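Ribonucleoside-diphosphate reductase, alpha chain (Actinobacillus ureae ATCC 25976, PDB 6DQX) probably catalyses the reduction of ribonucleoside diphosphates to deoxyribonucleotides, as the catalytic alpha subunit of a class Id ribonucleotide reductase. Local coordinates at residues A[156-161]-A[192-197]; A[163-168]-A[203-208]. One frame throughout, in Å; residues are numbered along the deposited sequence.

Interaction 1: residues A[156-161]-A[192-197]; sequences GSFNFS and IDEWLD. With EDO (1,2-ethanediol), chain I.
In the barrel domain of this reductase, the N-terminal part of helix 156-170 meets the short helix 192-195, and F158 fits between E194 and W195. The F158 ring turns its edge to the five-membered ring of W195 in a T-shaped pair, with planes at 84° and centroids 5.9 Å apart. F158 reaches across because its CG stands anti to the backbone N (chi1 179°), which sends the ring toward the short helix.

The N-H of the indole is held as well. W195 NE1 donates to S157 OG at 3.0 Å, nearly straight at 164°, with the hydroxyl oxygen close to the indole plane. Tryptophan suits the place because one residue supplies both an aromatic face and an N-H in that plane. Further along the six-membered ring, S161 CB lies 4.0 Å from W195 CH2, while S161 OG turns back to its own helix and donates to F158 O at 2.7 Å.

E194 runs extended past F158, its OE2 3.4 Å from F158 CD1, and the same oxygen forms a salt bridge with R144. E194 OE1 accepts a hydrogen bond from a water at 3.0 Å.

S157 OG also bonds to D191, just before the short helix, so this small hydroxyl joins indole and carboxylate. The indole N-H, S157 hydroxyl and E194 carboxylate thus each have a partner, and ring packing and hydrogen bond together fix the indole's rotation.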
ATOM      1  N   GLY A 156      15.499  -3.964  -1.173  1.00 26.58           N
ATOM      2  CA  GLY A 156      15.313  -5.408  -1.054  1.00 23.79           C
ATOM      3  C   GLY A 156      13.898  -5.818  -0.703  1.00 21.19           C
ATOM      4  O   GLY A 156      13.003  -4.988  -0.559  1.00 20.60           O
ATOM      5  N   SER A 157      13.719  -7.130  -0.551  1.00 19.20           N
ATOM      6  CA  SER A 157      12.408  -7.743  -0.412  1.00 17.86           C
ATOM      7  C   SER A 157      11.753  -7.508   0.940  1.00 17.55           C
ATOM      8  O   SER A 157      10.524  -7.428   1.036  1.00 16.83           O
ATOM      9  CB  SER A 157      12.554  -9.244  -0.656  1.00 17.53           C
ATOM     10  OG  SER A 157      13.422  -9.821   0.320  1.00 17.84           O
ATOM     11  N   PHE A 158      12.559  -7.429   1.998  1.00 18.11           N
ATOM     12  CA  PHE A 158      12.020  -7.160   3.324  1.00 18.81           C
ATOM     13  C   PHE A 158      11.385  -5.765   3.416  1.00 19.28           C
ATOM     14  O   PHE A 158      10.300  -5.583   3.993  1.00 19.64           O
ATOM     15  CB  PHE A 158      13.098  -7.337   4.389  1.00 21.04           C
ATOM     16  CG  PHE A 158      12.612  -7.054   5.773  1.00 23.28           C
ATOM     17  CD1 PHE A 158      12.677  -5.760   6.290  1.00 24.47           C
ATOM     18  CD2 PHE A 158      12.035  -8.061   6.546  1.00 24.24           C
ATOM     19  CE1 PHE A 158      12.192  -5.476   7.555  1.00 25.46           C
ATOM     20  CE2 PHE A 158      11.559  -7.787   7.811  1.00 25.13           C
ATOM     21  CZ  PHE A 158      11.636  -6.495   8.320  1.00 26.34           C
ATOM     22  N   ASN A 159      12.062  -4.786   2.832  1.00 19.63           N
ATOM     23  CA  ASN A 159      11.523  -3.439   2.693  1.00 19.85           C
ATOM     24  C   ASN A 159      10.095  -3.465   2.101  1.00 18.42           C
ATOM     25  O   ASN A 159       9.175  -2.881   2.663  1.00 18.49           O
ATOM     26  CB  ASN A 159      12.486  -2.618   1.815  1.00 21.79           C
ATOM     27  CG  ASN A 159      11.967  -1.224   1.515  1.00 23.18           C
ATOM     28  OD1 ASN A 159      11.846  -0.412   2.403  1.00 24.85           O
ATOM     29  ND2 ASN A 159      11.659  -0.960   0.249  1.00 26.17           N
ATOM     30  N   PHE A 160       9.894  -4.175   0.985  1.00 18.56           N
ATOM     31  CA  PHE A 160       8.545  -4.251   0.397  1.00 18.78           C
ATOM     32  C   PHE A 160       7.525  -5.032   1.237  1.00 18.92           C
ATOM     33  O   PHE A 160       6.324  -4.773   1.150  1.00 19.12           O
ATOM     34  CB  PHE A 160       8.581  -4.778  -1.041  1.00 18.96           C
ATOM     35  CG  PHE A 160       9.318  -3.876  -1.965  1.00 19.81           C
ATOM     36  CD1 PHE A 160       8.829  -2.593  -2.237  1.00 19.53           C
ATOM     37  CD2 PHE A 160      10.511  -4.258  -2.498  1.00 20.15           C
ATOM     38  CE1 PHE A 160       9.528  -1.742  -3.053  1.00 20.61           C
ATOM     39  CE2 PHE A 160      11.225  -3.407  -3.320  1.00 21.65           C
ATOM     40  CZ  PHE A 160      10.725  -2.146  -3.602  1.00 21.24           C
ATOM     41  N   SER A 161       7.986  -5.970   2.057  1.00 18.90           N
ATOM     42  CA  SER A 161       7.066  -6.685   2.970  1.00 18.72           C
ATOM     43  C   SER A 161       6.351  -5.734   3.933  1.00 19.49           C
ATOM     44  O   SER A 161       5.223  -5.989   4.307  1.00 19.00           O
ATOM     45  CB  SER A 161       7.787  -7.800   3.744  1.00 19.50           C
ATOM     46  OG  SER A 161       8.471  -7.323   4.899  1.00 20.83           O
ATOM     47  N   ILE A 192      17.402 -13.162   3.402  1.00 19.43           N
ATOM     48  CA  ILE A 192      16.893 -14.149   4.348  1.00 20.01           C
ATOM     49  C   ILE A 192      17.087 -13.743   5.824  1.00 21.33           C
ATOM     50  O   ILE A 192      16.184 -13.899   6.634  1.00 19.46           O
ATOM     51  CB  ILE A 192      17.451 -15.574   4.035  1.00 19.90           C
ATOM     52  CG1 ILE A 192      16.708 -16.661   4.837  1.00 20.18           C
ATOM     53  CG2 ILE A 192      18.945 -15.701   4.298  1.00 20.39           C
ATOM     54  CD1 ILE A 192      15.201 -16.651   4.698  1.00 20.74           C
ATOM     55  N   ASP A 193      18.252 -13.187   6.157  1.00 24.38           N
ATOM     56  CA  ASP A 193      18.504 -12.731   7.546  1.00 27.09           C
ATOM     57  C   ASP A 193      17.506 -11.672   8.014  1.00 25.07           C
ATOM     58  O   ASP A 193      17.106 -11.687   9.180  1.00 26.26           O
ATOM     59  CB  ASP A 193      19.941 -12.204   7.716  1.00 30.15           C
ATOM     60  CG  ASP A 193      20.994 -13.301   7.633  1.00 34.42           C
ATOM     61  OD1 ASP A 193      20.717 -14.440   8.066  1.00 38.12           O
ATOM     62  OD2 ASP A 193      22.124 -13.015   7.148  1.00 38.99           O
ATOM     63  N   GLU A 194      17.075 -10.772   7.122  1.00 22.66           N
ATOM     64  CA  GLU A 194      16.079  -9.777   7.513  1.00 21.90           C
ATOM     65  C   GLU A 194      14.720 -10.421   7.790  1.00 20.11           C
ATOM     66  O   GLU A 194      14.041 -10.047   8.720  1.00 19.69           O
ATOM     67  CB  GLU A 194      15.908  -8.683   6.462  1.00 23.56           C
ATOM     68  CG  GLU A 194      17.138  -7.814   6.250  1.00 25.88           C
ATOM     69  CD  GLU A 194      16.843  -6.676   5.301  1.00 26.43           C
ATOM     70  OE1 GLU A 194      17.377  -6.680   4.160  1.00 28.68           O
ATOM     71  OE2 GLU A 194      16.032  -5.809   5.673  1.00 28.54           O
ATOM     72  N   TRP A 195      14.320 -11.365   6.942  1.00 20.08           N
ATOM     73  CA  TRP A 195      13.036 -12.064   7.126  1.00 19.34           C
ATOM     74  C   TRP A 195      13.009 -12.902   8.413  1.00 19.35           C
ATOM     75  O   TRP A 195      11.993 -12.955   9.082  1.00 19.38           O
ATOM     76  CB  TRP A 195      12.745 -12.956   5.924  1.00 18.61           C
ATOM     77  CG  TRP A 195      12.316 -12.210   4.706  1.00 17.82           C
ATOM     78  CD1 TRP A 195      13.110 -11.487   3.857  1.00 17.94           C
ATOM     79  CD2 TRP A 195      10.989 -12.115   4.188  1.00 17.65           C
ATOM     80  NE1 TRP A 195      12.361 -10.966   2.828  1.00 18.04           N
ATOM     81  CE2 TRP A 195      11.053 -11.328   3.006  1.00 17.47           C
ATOM     82  CE3 TRP A 195       9.748 -12.616   4.600  1.00 17.64           C
ATOM     83  CZ2 TRP A 195       9.921 -11.026   2.242  1.00 17.33           C
ATOM     84  CZ3 TRP A 195       8.616 -12.323   3.825  1.00 18.17           C
ATOM     85  CH2 TRP A 195       8.710 -11.516   2.676  1.00 17.84           C
ATOM     86  N   LEU A 196      14.133 -13.511   8.772  1.00 22.58           N
ATOM     87  CA  LEU A 196      14.217 -14.325  10.006  1.00 24.72           C
ATOM     88  C   LEU A 196      14.019 -13.567  11.333  1.00 27.15           C
ATOM     89  O   LEU A 196      13.837 -14.211  12.370  1.00 28.63           O
ATOM     90  CB  LEU A 196      15.513 -15.151  10.037  1.00 25.12           C
ATOM     91  CG  LEU A 196      15.593 -16.344   9.082  1.00 25.53           C
ATOM     92  CD1 LEU A 196      16.901 -17.088   9.266  1.00 26.58           C
ATOM     93  CD2 LEU A 196      14.427 -17.310   9.271  1.00 26.33           C
ATOM     94  N   ASP A 197      14.025 -12.226  11.306  1.00 26.16           N
ATOM     95  CA  ASP A 197      13.679 -11.406  12.479  1.00 26.45           C
ATOM     96  C   ASP A 197      12.249 -10.878  12.485  1.00 24.91           C
ATOM     97  O   ASP A 197      11.874 -10.138  13.374  1.00 25.32           O
ATOM     98  CB  ASP A 197      14.701 -10.258  12.645  1.00 29.45           C
ATOM     99  CG  ASP A 197      16.072 -10.763  13.060  1.00 31.20           C
ATOM    100  OD1 ASP A 197      16.174 -11.865  13.624  1.00 34.36           O
ATOM    101  OD2 ASP A 197      17.060 -10.068  12.798  1.00 34.31           O
TER
HETATM  102  C1  EDO I 608      17.148  -7.206  11.521  1.00 44.95           C
HETATM  103  O1  EDO I 608      17.469  -8.350  10.719  1.00 44.60           O
HETATM  104  C2  EDO I 608      18.379  -6.322  11.591  1.00 45.16           C
HETATM  105  O2  EDO I 608      18.484  -5.656  10.328  1.00 47.16           O
HETATM  106  O   HOH W   1      15.214  -5.957   2.139  1.00 25.54           O

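Interaction 2: residues A[163-168]-A[203-208]; sequences LFDTVI and NPIQLM
D165 extends from helix 156-170 into the curve of the loop 203-208, where its OD1 faces two successive backbone N-H groups. With CG anti to the backbone N (chi1 -171°), the carboxylate is carried outward to the loop. L207 N donates to D165 OD1 at 2.9 Å on the syn lone pair, facing OD2, with an angle of 149°. M208 N approaches D165 OD1 from a different direction, nearly in line with the carboxylate's own C-O bond, at 3.0 Å and a straighter 162°. Aspartate suits this place: its short chain brings the carboxylate to a loop close to the helix, and one oxygen can accept both N-H groups.

Apolar groups pack beside the carboxylate stem. The side chains of D165 and I205 run antiparallel past one another, bringing I205 CD1 to 3.8 Å from D165 CB. M208 CG comes to 3.7 Å from D165 OD1, after which the thioether chain bends at chi3. One turn further along the helix, the extended arm of I168 lays its CD1 against the backbone and the CB atoms of L207 and M208, 4.0 Å from each CB.

The loop also braces itself. N203 OD1 accepts from I205 N at 2.9 Å, forming an Asx turn, and Q206 NE2 donates to N203 O as well as to T200 O.

This segment leads directly into strand 209-213. The two amide bonds to a single, mostly buried carboxylate oxygen therefore tie the approach to that strand to the helix, and the N-H groups would be expected to stabilise the ionised form of D165.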
ATOM      1  N   LEU A 163       4.994  -2.965   3.206  1.00 19.65           N
ATOM      2  CA  LEU A 163       3.798  -2.516   2.539  1.00 19.94           C
ATOM      3  C   LEU A 163       2.619  -3.461   2.769  1.00 18.85           C
ATOM      4  O   LEU A 163       1.497  -3.050   3.034  1.00 18.10           O
ATOM      5  CB  LEU A 163       4.114  -2.406   1.054  1.00 23.73           C
ATOM      6  CG  LEU A 163       3.187  -1.742   0.074  1.00 26.38           C
ATOM      7  CD1 LEU A 163       2.568  -0.467   0.626  1.00 27.86           C
ATOM      8  CD2 LEU A 163       4.000  -1.481  -1.192  1.00 27.69           C
ATOM      9  N   PHE A 164       2.890  -4.759   2.705  1.00 18.12           N
ATOM     10  CA  PHE A 164       1.811  -5.740   2.854  1.00 17.63           C
ATOM     11  C   PHE A 164       1.356  -5.858   4.298  1.00 17.58           C
ATOM     12  O   PHE A 164       0.166  -5.988   4.566  1.00 17.96           O
ATOM     13  CB  PHE A 164       2.264  -7.064   2.249  1.00 17.09           C
ATOM     14  CG  PHE A 164       2.469  -6.967   0.772  1.00 16.54           C
ATOM     15  CD1 PHE A 164       1.379  -7.095  -0.083  1.00 16.89           C
ATOM     16  CD2 PHE A 164       3.708  -6.646   0.235  1.00 16.55           C
ATOM     17  CE1 PHE A 164       1.539  -6.950  -1.455  1.00 17.41           C
ATOM     18  CE2 PHE A 164       3.877  -6.496  -1.136  1.00 16.67           C
ATOM     19  CZ  PHE A 164       2.784  -6.653  -1.986  1.00 16.85           C
ATOM     20  N   ASP A 165       2.308  -5.783   5.218  1.00 18.51           N
ATOM     21  CA  ASP A 165       2.012  -5.744   6.644  1.00 19.37           C
ATOM     22  C   ASP A 165       1.100  -4.554   6.991  1.00 20.00           C
ATOM     23  O   ASP A 165       0.141  -4.693   7.746  1.00 17.55           O
ATOM     24  CB  ASP A 165       3.326  -5.703   7.423  1.00 20.81           C
ATOM     25  CG  ASP A 165       3.130  -5.873   8.916  1.00 23.44           C
ATOM     26  OD1 ASP A 165       3.042  -7.023   9.424  1.00 25.67           O
ATOM     27  OD2 ASP A 165       3.078  -4.841   9.583  1.00 24.91           O
ATOM     28  N   THR A 166       1.368  -3.386   6.399  1.00 19.65           N
ATOM     29  CA  THR A 166       0.480  -2.235   6.591  1.00 19.37           C
ATOM     30  C   THR A 166      -0.879  -2.406   5.950  1.00 17.96           C
ATOM     31  O   THR A 166      -1.891  -2.042   6.557  1.00 18.86           O
ATOM     32  CB  THR A 166       1.138  -0.927   6.070  1.00 20.13           C
ATOM     33  OG1 THR A 166       2.323  -0.689   6.825  1.00 22.16           O
ATOM     34  CG2 THR A 166       0.231   0.245   6.254  1.00 20.65           C
ATOM     35  N   VAL A 167      -0.926  -2.965   4.745  1.00 17.97           N
ATOM     36  CA  VAL A 167      -2.212  -3.161   4.080  1.00 20.01           C
ATOM     37  C   VAL A 167      -3.158  -3.953   4.989  1.00 19.33           C
ATOM     38  O   VAL A 167      -4.314  -3.556   5.175  1.00 18.28           O
ATOM     39  CB  VAL A 167      -2.084  -3.861   2.713  1.00 20.47           C
ATOM     40  CG1 VAL A 167      -3.449  -4.329   2.219  1.00 21.63           C
ATOM     41  CG2 VAL A 167      -1.455  -2.955   1.682  1.00 21.29           C
ATOM     42  N   ILE A 168      -2.668  -5.056   5.561  1.00 20.23           N
ATOM     43  CA  ILE A 168      -3.531  -5.888   6.428  1.00 21.71           C
ATOM     44  C   ILE A 168      -3.804  -5.248   7.801  1.00 22.64           C
ATOM     45  O   ILE A 168      -4.853  -5.495   8.393  1.00 22.51           O
ATOM     46  CB  ILE A 168      -3.040  -7.350   6.566  1.00 22.57           C
ATOM     47  CG1 ILE A 168      -1.794  -7.450   7.451  1.00 24.14           C
ATOM     48  CG2 ILE A 168      -2.812  -7.951   5.191  1.00 22.42           C
ATOM     49  CD1 ILE A 168      -1.279  -8.858   7.631  1.00 25.08           C
ATOM     50  N   ASN A 203      10.626  -5.116  15.596  1.00 34.13           N
ATOM     51  CA  ASN A 203      10.786  -5.358  14.150  1.00 32.75           C
ATOM     52  C   ASN A 203       9.602  -4.722  13.452  1.00 32.44           C
ATOM     53  O   ASN A 203       8.494  -4.722  13.995  1.00 32.82           O
ATOM     54  CB  ASN A 203      10.922  -6.870  13.854  1.00 32.93           C
ATOM     55  CG  ASN A 203      11.158  -7.183  12.379  1.00 34.50           C
ATOM     56  OD1 ASN A 203      10.200  -7.298  11.596  1.00 29.93           O
ATOM     57  ND2 ASN A 203      12.433  -7.361  11.995  1.00 32.30           N
ATOM     58  N   PRO A 204       9.826  -4.111  12.267  1.00 31.55           N
ATOM     59  CA  PRO A 204       8.700  -3.509  11.576  1.00 31.69           C
ATOM     60  C   PRO A 204       7.532  -4.458  11.309  1.00 27.57           C
ATOM     61  O   PRO A 204       6.415  -3.998  11.242  1.00 31.51           O
ATOM     62  CB  PRO A 204       9.297  -3.041  10.252  1.00 31.91           C
ATOM     63  CG  PRO A 204      10.739  -2.874  10.516  1.00 33.81           C
ATOM     64  CD  PRO A 204      11.108  -3.837  11.596  1.00 32.25           C
ATOM     65  N   ILE A 205       7.798  -5.755  11.164  1.00 27.71           N
ATOM     66  CA  ILE A 205       6.776  -6.727  10.753  1.00 26.48           C
ATOM     67  C   ILE A 205       6.272  -7.544  11.947  1.00 25.25           C
ATOM     68  O   ILE A 205       6.995  -8.388  12.461  1.00 28.19           O
ATOM     69  CB  ILE A 205       7.342  -7.711   9.715  1.00 25.54           C
ATOM     70  CG1 ILE A 205       7.987  -6.969   8.536  1.00 25.65           C
ATOM     71  CG2 ILE A 205       6.249  -8.675   9.245  1.00 25.08           C
ATOM     72  CD1 ILE A 205       7.085  -6.011   7.815  1.00 25.37           C
ATOM     73  N   GLN A 206       5.037  -7.285  12.354  1.00 26.45           N
ATOM     74  CA  GLN A 206       4.376  -7.956  13.488  1.00 27.95           C
ATOM     75  C   GLN A 206       3.073  -8.679  13.115  1.00 27.30           C
ATOM     76  O   GLN A 206       2.643  -9.528  13.875  1.00 27.47           O
ATOM     77  CB  GLN A 206       4.057  -6.938  14.583  1.00 30.07           C
ATOM     78  CG  GLN A 206       5.267  -6.259  15.216  1.00 33.41           C
ATOM     79  CD  GLN A 206       6.192  -7.225  15.917  1.00 33.41           C
ATOM     80  OE1 GLN A 206       5.758  -8.223  16.492  1.00 34.24           O
ATOM     81  NE2 GLN A 206       7.485  -6.951  15.846  1.00 34.29           N
ATOM     82  N   LEU A 207       2.446  -8.356  11.975  1.00 24.33           N
ATOM     83  CA  LEU A 207       1.083  -8.843  11.682  1.00 24.46           C
ATOM     84  C   LEU A 207       1.087  -9.976  10.667  1.00 23.06           C
ATOM     85  O   LEU A 207       0.376 -10.959  10.843  1.00 23.77           O
ATOM     86  CB  LEU A 207       0.173  -7.709  11.188  1.00 26.09           C
ATOM     87  CG  LEU A 207       0.084  -6.456  12.084  1.00 28.77           C
ATOM     88  CD1 LEU A 207      -1.089  -5.570  11.670  1.00 31.00           C
ATOM     89  CD2 LEU A 207      -0.025  -6.799  13.562  1.00 29.54           C
ATOM     90  N   MET A 208       1.857  -9.822   9.595  1.00 21.06           N
ATOM     91  CA  MET A 208       1.881 -10.819   8.539  1.00 21.42           C
ATOM     92  C   MET A 208       2.690 -12.024   8.982  1.00 21.80           C
ATOM     93  O   MET A 208       3.604 -11.926   9.835  1.00 19.10           O
ATOM     94  CB  MET A 208       2.407 -10.256   7.223  1.00 21.96           C
ATOM     95  CG  MET A 208       3.849  -9.828   7.207  1.00 22.68           C
ATOM     96  SD  MET A 208       4.384  -9.377   5.552  1.00 22.53           S
ATOM     97  CE  MET A 208       5.133 -10.888   4.986  1.00 22.20           C
TER

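Overall arrangement
Interactions 1 and 2 lie along the same helix, 156-170, with centres about 11 Å apart, and their segments alternate in the chain. The helix and the region 192-208 are linked through strand 181-186, which pairs in parallel with strand 209-213 in the barrel domain. The contacts also touch each other: F158 CZ is 3.7 Å from I205 CG1, and S161 OG is 3.5 Å from I205 CD1, making I205 a shared neighbour. Both contacts reach the second subunit: N159 bonds to V170 of that subunit, and T166 to its T166. Both lie away from H65, which binds magnesium in a structure of this protein. A magnesium ion bound in this model lies about 13 Å from the S157 side chain.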